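Local structure of beta-galactoside alpha-2,6-sialyltransferase (Photobacterium sp., 2Z4T) at residues 370-375 / 412-417; 211-216 / 222-227; 332-337 / 434-439; 65-70 / 75-80. The protein probably transfers sialic acid from CMP-sialic acid to galactose-containing acceptors such as lactose, forming an alpha-2,6 linkage. All coordinates share one frame; numbering follows the deposited sequence. Where two conformers were deposited one is given.

Contact 1: residues 370-375 / 412-417; sequences EREYYA and NTLIMQ
Leu414 meets Ala375 because its chi1 of -73° sets CG anti to its own carbonyl carbon, and its chi2 of 163° then carries CD1 out toward the facing helix. The CB of Ala375 points toward the 412-417 helix and is touched twice, by Leu414 CB at 3.7 Å and by Leu414 CD1 at 3.8 Å, so the leucine lies alongside the methyl rather than meeting it with a single atom. Farther out, the aliphatic part of Glu372 comes near the same branch, with CG 4.4 Å from Leu414 CD1. Ile415 turns CG1 back across the gap to the backbone of the other helix, where it lies 4.1 Å from Ala375 O. All of these are apolar or van der Waals contacts.

The small methyl of Ala375 permits a near approach of the two chains: its CA is 5.9 Å from Ile415 CA. The axes of 371-375 and 412-417 approach to 9.3 Å and run roughly parallel, at 32°. Ile415 also touches Gln378 and Ile382, farther along the first helix, and Phe402 of strand 399-403, and its side chain lies about 5 Å from Gly361, a CMP-binding residue. Two successive helices leaning together beside the parallel sheet that they help to cover belong to the Rossmann-like, nucleotide-binding half of a GT-B glycosyltransferase.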
loop_
_atom_site.group_PDB
_atom_site.type_symbol
_atom_site.label_atom_id
_atom_site.label_comp_id
_atom_site.label_asym_id
_atom_site.label_seq_id
_atom_site.Cartn_x
_atom_site.Cartn_y
_atom_site.Cartn_z
ATOM N N GLU A 370 1.073 10.086 -27.370
ATOM C CA GLU A 370 0.420 8.836 -27.744
ATOM C C GLU A 370 -1.004 8.659 -27.220
ATOM O O GLU A 370 -1.675 7.698 -27.597
ATOM C CB GLU A 370 1.233 7.644 -27.213
ATOM C CG GLU A 370 2.556 7.389 -27.898
ATOM C CD GLU A 370 2.953 5.922 -27.817
ATOM O OE1 GLU A 370 2.693 5.180 -28.797
ATOM O OE2 GLU A 370 3.494 5.498 -26.771
ATOM N N ARG A 371 -1.497 9.539 -26.363
ATOM C CA ARG A 371 -2.700 9.179 -25.623
ATOM C C ARG A 371 -4.036 9.278 -26.374
ATOM O O ARG A 371 -5.010 8.600 -26.008
ATOM C CB ARG A 371 -2.719 9.770 -24.198
ATOM C CG ARG A 371 -2.899 11.230 -24.077
ATOM C CD ARG A 371 -1.948 11.800 -23.014
ATOM N NE ARG A 371 -1.609 13.150 -23.435
ATOM C CZ ARG A 371 -1.691 14.244 -22.695
ATOM N NH1 ARG A 371 -2.032 14.195 -21.410
ATOM N NH2 ARG A 371 -1.378 15.396 -23.262
ATOM N N GLU A 372 -4.080 10.058 -27.449
ATOM C CA GLU A 372 -5.301 10.059 -28.254
ATOM C C GLU A 372 -5.401 8.760 -29.030
ATOM O O GLU A 372 -6.493 8.207 -29.216
ATOM C CB GLU A 372 -5.379 11.271 -29.174
ATOM C CG GLU A 372 -5.492 12.565 -28.381
ATOM C CD GLU A 372 -5.544 13.810 -29.246
ATOM O OE1 GLU A 372 -4.989 13.801 -30.376
ATOM O OE2 GLU A 372 -6.133 14.816 -28.776
ATOM N N TYR A 373 -4.237 8.265 -29.448
ATOM C CA TYR A 373 -4.134 7.016 -30.187
ATOM C C TYR A 373 -4.518 5.863 -29.248
ATOM O O TYR A 373 -5.201 4.921 -29.657
ATOM C CB TYR A 373 -2.715 6.858 -30.737
ATOM C CG TYR A 373 -2.391 5.464 -31.189
ATOM C CD1 TYR A 373 -2.996 4.916 -32.331
ATOM C CD2 TYR A 373 -1.485 4.682 -30.483
ATOM C CE1 TYR A 373 -2.704 3.626 -32.745
ATOM C CE2 TYR A 373 -1.185 3.369 -30.894
ATOM C CZ TYR A 373 -1.794 2.854 -32.021
ATOM O OH TYR A 373 -1.499 1.569 -32.429
ATOM N N TYR A 374 -4.085 5.976 -27.988
ATOM C CA TYR A 374 -4.455 5.039 -26.935
ATOM C C TYR A 374 -5.963 5.038 -26.702
ATOM O O TYR A 374 -6.559 3.977 -26.512
ATOM C CB TYR A 374 -3.697 5.340 -25.632
ATOM C CG TYR A 374 -2.415 4.549 -25.483
ATOM C CD1 TYR A 374 -1.388 4.651 -26.434
ATOM C CD2 TYR A 374 -2.233 3.679 -24.403
ATOM C CE1 TYR A 374 -0.202 3.898 -26.313
ATOM C CE2 TYR A 374 -1.043 2.915 -24.274
ATOM C CZ TYR A 374 -0.037 3.038 -25.229
ATOM O OH TYR A 374 1.122 2.296 -25.101
ATOM N N ALA A 375 -6.592 6.209 -26.738
ATOM C CA ALA A 375 -8.019 6.251 -26.532
ATOM C C ALA A 375 -8.713 5.564 -27.704
ATOM O O ALA A 375 -9.601 4.719 -27.505
ATOM C CB ALA A 375 -8.491 7.658 -26.385
ATOM N N ASN A 412 -9.147 8.314 -20.368
ATOM C CA ASN A 412 -10.384 7.906 -19.736
ATOM C C ASN A 412 -11.562 8.769 -20.148
ATOM O O ASN A 412 -12.634 8.232 -20.432
ATOM C CB ASN A 412 -10.232 7.837 -18.214
ATOM C CG ASN A 412 -9.216 6.786 -17.785
ATOM O OD1 ASN A 412 -8.851 5.918 -18.571
ATOM N ND2 ASN A 412 -8.768 6.852 -16.538
ATOM N N THR A 413 -11.381 10.088 -20.224
ATOM C CA THR A 413 -12.529 10.906 -20.606
ATOM C C THR A 413 -12.942 10.670 -22.074
ATOM O O THR A 413 -14.127 10.562 -22.368
ATOM C CB THR A 413 -12.409 12.433 -20.197
ATOM O OG1 THR A 413 -11.849 13.194 -21.267
ATOM C CG2 THR A 413 -11.565 12.625 -18.926
ATOM N N LEU A 414 -11.960 10.524 -22.968
ATOM C CA LEU A 414 -12.229 10.209 -24.374
ATOM C C LEU A 414 -13.002 8.900 -24.552
ATOM O O LEU A 414 -13.970 8.854 -25.315
ATOM C CB LEU A 414 -10.938 10.164 -25.190
ATOM C CG LEU A 414 -10.294 11.525 -25.471
ATOM C CD1 LEU A 414 -8.860 11.358 -25.898
ATOM C CD2 LEU A 414 -11.092 12.318 -26.531
ATOM N N ILE A 415 -12.578 7.851 -23.839
ATOM C CA ILE A 415 -13.247 6.545 -23.884
ATOM C C ILE A 415 -14.655 6.685 -23.341
ATOM O O ILE A 415 -15.599 6.139 -23.891
ATOM C CB ILE A 415 -12.482 5.460 -23.069
ATOM C CG1 ILE A 415 -11.181 5.081 -23.760
ATOM C CG2 ILE A 415 -13.327 4.219 -22.868
ATOM C CD1 ILE A 415 -10.250 4.260 -22.886
ATOM N N MET A 416 -14.780 7.450 -22.273
ATOM C CA MET A 416 -16.029 7.593 -21.557
ATOM C C MET A 416 -17.087 8.295 -22.395
ATOM O O MET A 416 -18.236 7.857 -22.423
ATOM C CB MET A 416 -15.782 8.319 -20.235
ATOM C CG MET A 416 -16.744 7.985 -19.116
ATOM S SD MET A 416 -17.121 6.231 -18.786
ATOM C CE MET A 416 -18.863 6.485 -18.376
ATOM N N GLN A 417 -16.710 9.359 -23.105
ATOM C CA GLN A 417 -17.715 10.090 -23.883
ATOM C C GLN A 417 -18.083 9.414 -25.203
ATOM O O GLN A 417 -19.031 9.813 -25.884
ATOM C CB GLN A 417 -17.366 11.573 -24.060
ATOM C CG GLN A 417 -15.968 11.879 -24.557
ATOM C CD GLN A 417 -15.445 13.239 -24.063
ATOM O OE1 GLN A 417 -15.906 13.774 -23.041
ATOM N NE2 GLN A 417 -14.470 13.793 -24.783
#

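Contact 2: residues 211-216 / 222-227; sequences PILKEL and VTVTNI
Leu216, Leu213 and Val222 bury the most surface where the C-terminal part of helix 205-216 (residues 211-216) meets strand 222-227, and all the contacts between the two are between apolar side chains. Leu216 points at the start of the strand and sets both ends of its fork on one methyl: Val222 CG2 is 4.0 Å from Leu216 CD2 and 4.1 Å from Leu216 CD1. The two side chains cross nearly at right angles.

Leu213, one turn earlier, divides its fork between two strand residues. A chi1 of -72° swings CG to the side of the backbone N, away from the carbonyl carbon, and the branches extend toward the sheet. CD2 approaches Val224 CG2 at 4.0 Å, the two side chains passing at a slant, whereas CD1 meets Ile227 CD1 end to end at 4.1 Å. The strand presents Val222, Val224 and then Ile227, a spacing of two residues and then of three. Thr225 has helix-like backbone angles (-80/-24°), and this interruption of the extended chain probably explains the shift that turns Ile227, rather than Asn226, to the helix.

The contact closes the beta-alpha-beta unit made of strand 194-201, helix 205-216 and strand 222-230, whose strands run parallel and side by side. Leu213 also rests on Leu198 of the first strand and on Trp282 of helix 282-285, with Tyr286 touching Leu213, Val224 and Ile227. At the other end, helix 178-190 packs alongside, Ile184 against Leu216 and Ala188 against Val222.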
loop_
_atom_site.group_PDB
_atom_site.type_symbol
_atom_site.label_atom_id
_atom_site.label_comp_id
_atom_site.label_asym_id
_atom_site.label_seq_id
_atom_site.Cartn_x
_atom_site.Cartn_y
_atom_site.Cartn_z
ATOM N N PRO A 211 17.613 8.300 0.540
ATOM C CA PRO A 211 17.806 9.587 1.241
ATOM C C PRO A 211 17.398 9.514 2.702
ATOM O O PRO A 211 17.933 10.253 3.516
ATOM C CB PRO A 211 16.904 10.567 0.482
ATOM C CG PRO A 211 16.650 9.916 -0.818
ATOM C CD PRO A 211 16.641 8.430 -0.563
ATOM N N ILE A 212 16.477 8.623 3.036
ATOM C CA ILE A 212 16.061 8.452 4.417
ATOM C C ILE A 212 17.137 7.683 5.188
ATOM O O ILE A 212 17.542 8.091 6.279
ATOM C CB ILE A 212 14.739 7.688 4.530
ATOM C CG1 ILE A 212 13.610 8.458 3.829
ATOM C CG2 ILE A 212 14.410 7.408 6.024
ATOM C CD1 ILE A 212 12.368 7.595 3.514
ATOM N N LEU A 213 17.615 6.584 4.609
ATOM C CA LEU A 213 18.527 5.715 5.318
ATOM C C LEU A 213 19.893 6.354 5.554
ATOM O O LEU A 213 20.568 6.048 6.549
ATOM C CB LEU A 213 18.634 4.355 4.643
ATOM C CG LEU A 213 17.355 3.531 4.838
ATOM C CD1 LEU A 213 17.355 2.352 3.902
ATOM C CD2 LEU A 213 17.188 3.079 6.294
ATOM N N LYS A 214 20.294 7.275 4.688
ATOM C CA LYS A 214 21.579 7.873 4.919
ATOM C C LYS A 214 21.571 8.960 5.975
ATOM O O LYS A 214 22.599 9.282 6.521
ATOM C CB LYS A 214 22.287 8.252 3.628
ATOM C CG LYS A 214 21.761 9.386 2.861
ATOM C CD LYS A 214 22.612 9.511 1.564
ATOM C CE LYS A 214 23.849 10.394 1.771
ATOM N NZ LYS A 214 24.502 10.709 0.461
ATOM N N GLU A 215 20.396 9.491 6.295
ATOM C CA GLU A 215 20.243 10.369 7.454
ATOM C C GLU A 215 20.190 9.553 8.726
ATOM O O GLU A 215 20.981 9.771 9.639
ATOM C CB GLU A 215 18.981 11.222 7.344
ATOM C CG GLU A 215 19.005 12.226 6.223
ATOM C CD GLU A 215 20.219 13.124 6.268
ATOM O OE1 GLU A 215 20.498 13.705 7.343
ATOM O OE2 GLU A 215 20.901 13.239 5.221
ATOM N N LEU A 216 19.267 8.605 8.766
ATOM C CA LEU A 216 19.066 7.714 9.906
ATOM C C LEU A 216 20.299 6.892 10.302
ATOM O O LEU A 216 20.482 6.555 11.478
ATOM C CB LEU A 216 17.890 6.771 9.625
ATOM C CG LEU A 216 16.520 7.444 9.618
ATOM C CD1 LEU A 216 15.387 6.422 9.545
ATOM C CD2 LEU A 216 16.375 8.319 10.867
ATOM N N VAL A 222 18.003 5.195 16.722
ATOM C CA VAL A 222 16.953 4.680 15.831
ATOM C C VAL A 222 17.182 3.267 15.295
ATOM O O VAL A 222 18.270 2.921 14.854
ATOM C CB VAL A 222 16.391 5.728 14.783
ATOM C CG1 VAL A 222 17.002 7.072 14.963
ATOM C CG2 VAL A 222 16.517 5.249 13.359
ATOM N N THR A 223 16.156 2.439 15.393
ATOM C CA THR A 223 16.240 1.105 14.867
ATOM C C THR A 223 15.245 0.949 13.714
ATOM O O THR A 223 14.040 1.133 13.873
ATOM C CB THR A 223 16.012 0.063 15.960
ATOM O OG1 THR A 223 16.928 0.335 17.024
ATOM C CG2 THR A 223 16.270 -1.358 15.430
ATOM N N VAL A 224 15.788 0.645 12.540
ATOM C CA VAL A 224 14.979 0.331 11.389
ATOM C C VAL A 224 14.545 -1.114 11.558
ATOM O O VAL A 224 15.312 -2.024 11.287
ATOM C CB VAL A 224 15.763 0.549 10.079
ATOM C CG1 VAL A 224 14.850 0.352 8.860
ATOM C CG2 VAL A 224 16.391 1.953 10.072
ATOM N N THR A 225 13.318 -1.326 12.021
ATOM C CA THR A 225 12.901 -2.681 12.352
ATOM C C THR A 225 12.477 -3.506 11.142
ATOM O O THR A 225 12.548 -4.733 11.188
ATOM C CB THR A 225 11.806 -2.721 13.442
ATOM O OG1 THR A 225 10.581 -2.174 12.933
ATOM C CG2 THR A 225 12.260 -1.952 14.684
ATOM N N ASN A 226 12.067 -2.836 10.061
ATOM C CA ASN A 226 11.602 -3.521 8.837
ATOM C C ASN A 226 11.528 -2.591 7.629
ATOM O O ASN A 226 11.172 -1.401 7.750
ATOM C CB ASN A 226 10.219 -4.189 9.045
ATOM C CG ASN A 226 9.740 -4.959 7.805
ATOM O OD1 ASN A 226 10.242 -6.054 7.506
ATOM N ND2 ASN A 226 8.775 -4.383 7.071
ATOM N N ILE A 227 11.863 -3.150 6.467
ATOM C CA ILE A 227 11.585 -2.513 5.188
ATOM C C ILE A 227 10.692 -3.437 4.375
ATOM O O ILE A 227 11.034 -4.598 4.125
ATOM C CB ILE A 227 12.874 -2.167 4.397
ATOM C CG1 ILE A 227 13.864 -1.405 5.297
ATOM C CG2 ILE A 227 12.524 -1.388 3.140
ATOM C CD1 ILE A 227 15.157 -1.020 4.630
#

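Contact 3: residues 332-337 / 434-439; sequences ELFLSI and LMMTDM
Phe334 and Met436 meet through the methyl group at the end of the methionine, and Leu335 and Thr437 meet methyl to methyl beside them. The ring of Phe334 is sent out from its helix by a chi1 of 179°, with CG trans to the backbone N. Met436 starts with CG on the backbone N side, runs extended through chi2, and then bends at chi3 (-76°), bringing CE to the CZ and CE2 end of the ring. CE is 3.9 Å from Phe334 CZ and 4.2 Å from Phe334 CE2, and it approaches obliquely. The two side chains cross at about a right angle.

Leu335 stretches its CD2 toward Thr437, whose CG2 is 3.7 Å away, each side chain meeting the other end to end. The threonine can offer its methyl because its chi1 of 57° tucks OG1 between backbone N and carbonyl carbon, where the hydroxyl is hydrogen-bonded to Val433 O in the preceding turn. Thr437 is also where the chain leaves its helix. A Schellman motif ends the helix here, with Asp438 at positive phi: Met439 N bonds Leu434 O at 2.7 Å, and Asp438 N bonds Met435 O at 3.1 Å.

The helix that ends here, 431-436, begins with the CMP-binding residues Phe431 and Glu432, and the Met436 side chain is about 9 Å from the bound nucleotide. Helix 126-141 also packs on these side chains, through Leu132, Met133 and Ile136 on Phe334 and Met133 on Met436, while Phe340, just after helix 328-338, packs on Thr437.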
loop_
_atom_site.group_PDB
_atom_site.type_symbol
_atom_site.label_atom_id
_atom_site.label_comp_id
_atom_site.label_asym_id
_atom_site.label_seq_id
_atom_site.Cartn_x
_atom_site.Cartn_y
_atom_site.Cartn_z
ATOM N N GLU A 332 -15.033 -0.337 6.230
ATOM C CA GLU A 332 -15.681 0.907 5.820
ATOM C C GLU A 332 -14.672 2.028 5.643
ATOM O O GLU A 332 -14.755 2.799 4.694
ATOM C CB GLU A 332 -16.747 1.344 6.823
ATOM C CG GLU A 332 -17.524 2.616 6.428
ATOM C CD GLU A 332 -18.176 3.287 7.624
ATOM O OE1 GLU A 332 -19.385 3.583 7.567
ATOM O OE2 GLU A 332 -17.490 3.498 8.645
ATOM N N LEU A 333 -13.724 2.120 6.563
ATOM C CA LEU A 333 -12.725 3.163 6.478
ATOM C C LEU A 333 -11.876 2.962 5.208
ATOM O O LEU A 333 -11.597 3.919 4.484
ATOM C CB LEU A 333 -11.866 3.195 7.744
ATOM C CG LEU A 333 -10.724 4.213 7.784
ATOM C CD1 LEU A 333 -11.230 5.679 7.621
ATOM C CD2 LEU A 333 -9.900 4.013 9.072
ATOM N N PHE A 334 -11.520 1.712 4.939
ATOM C CA PHE A 334 -10.800 1.337 3.733
ATOM C C PHE A 334 -11.525 1.759 2.445
ATOM O O PHE A 334 -10.934 2.461 1.609
ATOM C CB PHE A 334 -10.529 -0.176 3.750
ATOM C CG PHE A 334 -9.806 -0.684 2.543
ATOM C CD1 PHE A 334 -8.461 -0.413 2.356
ATOM C CD2 PHE A 334 -10.469 -1.469 1.602
ATOM C CE1 PHE A 334 -7.795 -0.894 1.228
ATOM C CE2 PHE A 334 -9.812 -1.962 0.470
ATOM C CZ PHE A 334 -8.475 -1.671 0.282
ATOM N N LEU A 335 -12.790 1.345 2.291
ATOM C CA LEU A 335 -13.544 1.629 1.053
ATOM C C LEU A 335 -13.690 3.125 0.848
ATOM O O LEU A 335 -13.663 3.653 -0.275
ATOM C CB LEU A 335 -14.937 0.955 1.035
ATOM C CG LEU A 335 -14.926 -0.573 1.109
ATOM C CD1 LEU A 335 -16.324 -1.130 0.958
ATOM C CD2 LEU A 335 -13.957 -1.195 0.071
ATOM N N SER A 336 -13.829 3.789 1.971
ATOM C CA SER A 336 -13.993 5.200 2.009
ATOM C C SER A 336 -12.699 5.897 1.573
ATOM O O SER A 336 -12.738 6.837 0.789
ATOM C CB SER A 336 -14.394 5.579 3.420
ATOM O OG SER A 336 -14.412 6.963 3.538
ATOM N N ILE A 337 -11.553 5.423 2.046
ATOM C CA ILE A 337 -10.288 5.992 1.607
ATOM C C ILE A 337 -9.971 5.734 0.124
ATOM O O ILE A 337 -9.450 6.618 -0.547
ATOM C CB ILE A 337 -9.105 5.584 2.513
ATOM C CG1 ILE A 337 -9.330 6.148 3.927
ATOM C CG2 ILE A 337 -7.787 6.126 1.924
ATOM C CD1 ILE A 337 -8.319 5.696 4.973
ATOM N N LEU A 434 -12.170 -4.470 -6.123
ATOM C CA LEU A 434 -13.391 -5.148 -6.566
ATOM C C LEU A 434 -13.279 -6.653 -6.366
ATOM O O LEU A 434 -14.266 -7.310 -6.050
ATOM C CB LEU A 434 -13.789 -4.832 -8.018
ATOM C CG LEU A 434 -14.004 -3.417 -8.569
ATOM C CD1 LEU A 434 -15.253 -3.443 -9.377
ATOM C CD2 LEU A 434 -14.078 -2.292 -7.531
ATOM N N MET A 435 -12.086 -7.195 -6.559
ATOM C CA MET A 435 -11.852 -8.600 -6.249
ATOM C C MET A 435 -12.052 -8.876 -4.760
ATOM O O MET A 435 -12.750 -9.817 -4.409
ATOM C CB MET A 435 -10.453 -9.039 -6.662
ATOM C CG MET A 435 -10.196 -10.535 -6.498
ATOM S SD MET A 435 -8.437 -10.914 -6.744
ATOM C CE MET A 435 -7.756 -10.036 -5.323
ATOM N N MET A 436 -11.443 -8.048 -3.910
ATOM C CA MET A 436 -11.466 -8.230 -2.459
ATOM C C MET A 436 -12.843 -8.021 -1.867
ATOM O O MET A 436 -13.151 -8.605 -0.825
ATOM C CB MET A 436 -10.479 -7.289 -1.765
ATOM C CG MET A 436 -9.021 -7.579 -2.109
ATOM S SD MET A 436 -7.895 -6.724 -1.030
ATOM C CE MET A 436 -7.988 -5.049 -1.656
ATOM N N THR A 437 -13.666 -7.201 -2.520
ATOM C CA THR A 437 -15.020 -6.956 -2.043
ATOM C C THR A 437 -16.062 -7.876 -2.706
ATOM O O THR A 437 -17.276 -7.732 -2.481
ATOM C CB THR A 437 -15.429 -5.480 -2.227
ATOM O OG1 THR A 437 -15.307 -5.118 -3.606
ATOM C CG2 THR A 437 -14.533 -4.521 -1.348
ATOM N N ASP A 438 -15.586 -8.832 -3.511
ATOM C CA ASP A 438 -16.475 -9.769 -4.219
ATOM C C ASP A 438 -17.444 -9.014 -5.135
ATOM O O ASP A 438 -18.638 -9.261 -5.122
ATOM C CB ASP A 438 -17.220 -10.667 -3.221
ATOM C CG ASP A 438 -17.936 -11.824 -3.896
ATOM O OD1 ASP A 438 -17.443 -12.336 -4.948
ATOM O OD2 ASP A 438 -19.010 -12.234 -3.374
ATOM N N MET A 439 -16.900 -8.081 -5.911
ATOM C CA MET A 439 -17.655 -7.171 -6.771
ATOM C C MET A 439 -17.152 -7.295 -8.204
ATOM O O MET A 439 -17.263 -6.364 -9.010
ATOM C CB MET A 439 -17.494 -5.722 -6.296
ATOM C CG MET A 439 -18.326 -5.333 -5.063
ATOM S SD MET A 439 -20.083 -5.725 -5.264
ATOM C CE MET A 439 -20.609 -4.489 -6.459
#

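Contact 4: residues 65-70 / 75-80; sequences QLLTEQ and ISLSVV
This is an apolar contact within the immunoglobulin-like beta-sandwich at the N-terminal end of the chain, where the loop 65-70, following strand 52-61, folds over the short strand 77-80. The loop has no regular secondary structure, and its hold on the strand comes mainly from two neighbouring leucines.

Leu67 is the inner one. Its CD1 meets Val79 CG1, the two side chains passing at a slant; the modelled 3.4 Å between these methyls is doubtfully short at this resolution. The same CD1 also meets Leu77 CD1 at 3.9 Å, crossing that side chain nearly at right angles. One methyl thus touches two residues of the strand. Val79 offers CG1 because a chi1 of -82° turns it away from the carbonyl carbon, to the side that looks to the loop. Leu66 touches the same valine, its CB 4.0 Å from Val79 CG1, and sends CD1 on to within 3.9 Å of Val80 O.

Behind these residues lies the interior of the sandwich: Leu67 and Leu77 both touch Trp57, Leu66 and Leu67 touch Phe92, and Val79 rests on Leu110. Strand 77-80 pairs antiparallel with strand 39-42, through backbone bonds of Leu77 with Leu42 and of Val79 with Val40, and the hydroxyl of Ser78 is bonded to that of Tyr39.

Where loop and strand stand too far apart for a direct backbone bond, a water bridges them: it accepts a hydrogen bond from Val80 N at 3.2 Å and donates one to Leu66 O, where the 2.5 Å between the water and that oxygen is short and its exact length doubtful.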
loop_
_atom_site.group_PDB
_atom_site.type_symbol
_atom_site.label_atom_id
_atom_site.label_comp_id
_atom_site.label_asym_id
_atom_site.label_seq_id
_atom_site.Cartn_x
_atom_site.Cartn_y
_atom_site.Cartn_z
ATOM N N GLN A 65 10.606 6.137 39.291
ATOM C CA GLN A 65 9.616 6.844 40.102
ATOM C C GLN A 65 9.045 8.031 39.335
ATOM O O GLN A 65 9.776 8.922 38.939
ATOM C CB GLN A 65 10.267 7.310 41.400
ATOM C CG GLN A 65 10.441 6.221 42.387
ATOM C CD GLN A 65 9.135 5.897 43.065
ATOM O OE1 GLN A 65 8.569 6.733 43.770
ATOM N NE2 GLN A 65 8.634 4.687 42.852
ATOM N N LEU A 66 7.735 8.048 39.136
ATOM C CA LEU A 66 7.110 9.046 38.254
ATOM C C LEU A 66 6.254 10.074 38.983
ATOM O O LEU A 66 5.933 11.133 38.416
ATOM C CB LEU A 66 6.247 8.367 37.176
ATOM C CG LEU A 66 6.818 7.267 36.292
ATOM C CD1 LEU A 66 5.829 6.995 35.159
ATOM C CD2 LEU A 66 8.185 7.623 35.733
ATOM N N LEU A 67 5.877 9.758 40.224
ATOM C CA LEU A 67 4.988 10.620 41.008
ATOM C C LEU A 67 5.752 11.619 41.906
ATOM O O LEU A 67 6.332 11.251 42.934
ATOM C CB LEU A 67 4.041 9.755 41.820
ATOM C CG LEU A 67 2.555 10.002 41.654
ATOM C CD1 LEU A 67 2.188 10.231 40.198
ATOM C CD2 LEU A 67 1.826 8.795 42.198
ATOM N N THR A 68 5.720 12.892 41.522
ATOM C CA THR A 68 6.641 13.894 42.087
ATOM C C THR A 68 6.078 14.763 43.237
ATOM O O THR A 68 6.410 15.952 43.328
ATOM C CB THR A 68 7.268 14.810 40.956
ATOM O OG1 THR A 68 6.224 15.504 40.254
ATOM C CG2 THR A 68 8.114 13.987 39.943
ATOM N N GLU A 69 5.251 14.175 44.109
ATOM C CA GLU A 69 4.723 14.843 45.334
ATOM C C GLU A 69 3.613 15.898 45.186
ATOM O O GLU A 69 2.651 15.870 45.954
ATOM C CB GLU A 69 5.833 15.366 46.265
ATOM C CG GLU A 69 6.111 14.436 47.450
ATOM C CD GLU A 69 6.998 15.050 48.545
ATOM O OE1 GLU A 69 7.380 16.252 48.451
ATOM O OE2 GLU A 69 7.311 14.308 49.512
ATOM N N GLN A 70 3.743 16.834 44.245
ATOM C CA GLN A 70 2.610 17.724 43.934
ATOM C C GLN A 70 1.702 17.084 42.876
ATOM O O GLN A 70 0.547 17.497 42.696
ATOM C CB GLN A 70 3.057 19.160 43.569
ATOM C CG GLN A 70 1.953 20.286 43.738
ATOM C CD GLN A 70 1.207 20.314 45.124
ATOM O OE1 GLN A 70 -0.025 20.452 45.173
ATOM N NE2 GLN A 70 1.957 20.194 46.228
ATOM N N ILE A 75 -6.545 15.397 41.921
ATOM C CA ILE A 75 -7.351 14.175 41.793
ATOM C C ILE A 75 -7.156 13.490 40.435
ATOM O O ILE A 75 -7.110 12.271 40.364
ATOM C CB ILE A 75 -8.853 14.321 42.265
ATOM C CG1 ILE A 75 -9.761 14.773 41.142
ATOM C CG2 ILE A 75 -8.983 15.185 43.517
ATOM C CD1 ILE A 75 -10.467 13.607 40.484
ATOM N N SER A 76 -6.981 14.258 39.372
ATOM C CA SER A 76 -6.575 13.636 38.129
ATOM C C SER A 76 -5.075 13.303 38.150
ATOM O O SER A 76 -4.277 14.020 38.746
ATOM C CB SER A 76 -6.959 14.488 36.922
ATOM O OG SER A 76 -5.994 15.478 36.670
ATOM N N LEU A 77 -4.713 12.194 37.515
ATOM C CA LEU A 77 -3.339 11.697 37.494
ATOM C C LEU A 77 -2.515 12.382 36.411
ATOM O O LEU A 77 -2.831 12.295 35.228
ATOM C CB LEU A 77 -3.332 10.186 37.251
ATOM C CG LEU A 77 -1.972 9.511 37.029
ATOM C CD1 LEU A 77 -1.185 9.350 38.353
ATOM C CD2 LEU A 77 -2.133 8.178 36.292
ATOM N N SER A 78 -1.452 13.054 36.826
ATOM C CA SER A 78 -0.577 13.714 35.887
ATOM C C SER A 78 0.849 13.161 35.987
ATOM O O SER A 78 1.494 13.258 37.037
ATOM C CB SER A 78 -0.607 15.213 36.137
ATOM O OG SER A 78 -0.426 15.882 34.913
ATOM N N VAL A 79 1.317 12.544 34.902
ATOM C CA VAL A 79 2.665 11.970 34.829
ATOM C C VAL A 79 3.260 12.029 33.431
ATOM O O VAL A 79 2.548 12.049 32.428
ATOM C CB VAL A 79 2.729 10.496 35.313
ATOM C CG1 VAL A 79 2.807 10.449 36.824
ATOM C CG2 VAL A 79 1.548 9.684 34.812
ATOM N N VAL A 80 4.578 12.034 33.385
ATOM C CA VAL A 80 5.322 12.002 32.148
ATOM C C VAL A 80 5.931 10.607 32.080
ATOM O O VAL A 80 6.548 10.158 33.049
ATOM C CB VAL A 80 6.431 13.088 32.164
ATOM C CG1 VAL A 80 7.187 13.115 30.858
ATOM C CG2 VAL A 80 5.812 14.470 32.446
HETATM O O HOH W 1 5.946 12.436 36.240
#

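How the contacts relate
All four contacts rely on aliphatic or methyl groups, yet they join different elements. Contact 2 is the buried one, a helix against a strand of a single beta-alpha-beta unit, and contact 1 holds two consecutive helices beside the six-stranded parallel sheet, with partly exposed edges. Contact 3 brings together elements nearly a hundred residues apart and is the one with an aromatic ring across its interface. Contacts 1 and 3 both lie near the nucleotide, their centres about 27 Å apart, whereas contact 2 is remote from the annotated sites. Contact 4 belongs to the separate N-terminal sandwich, about 65 Å from contact 1 between centres, and it alone includes a bridging water.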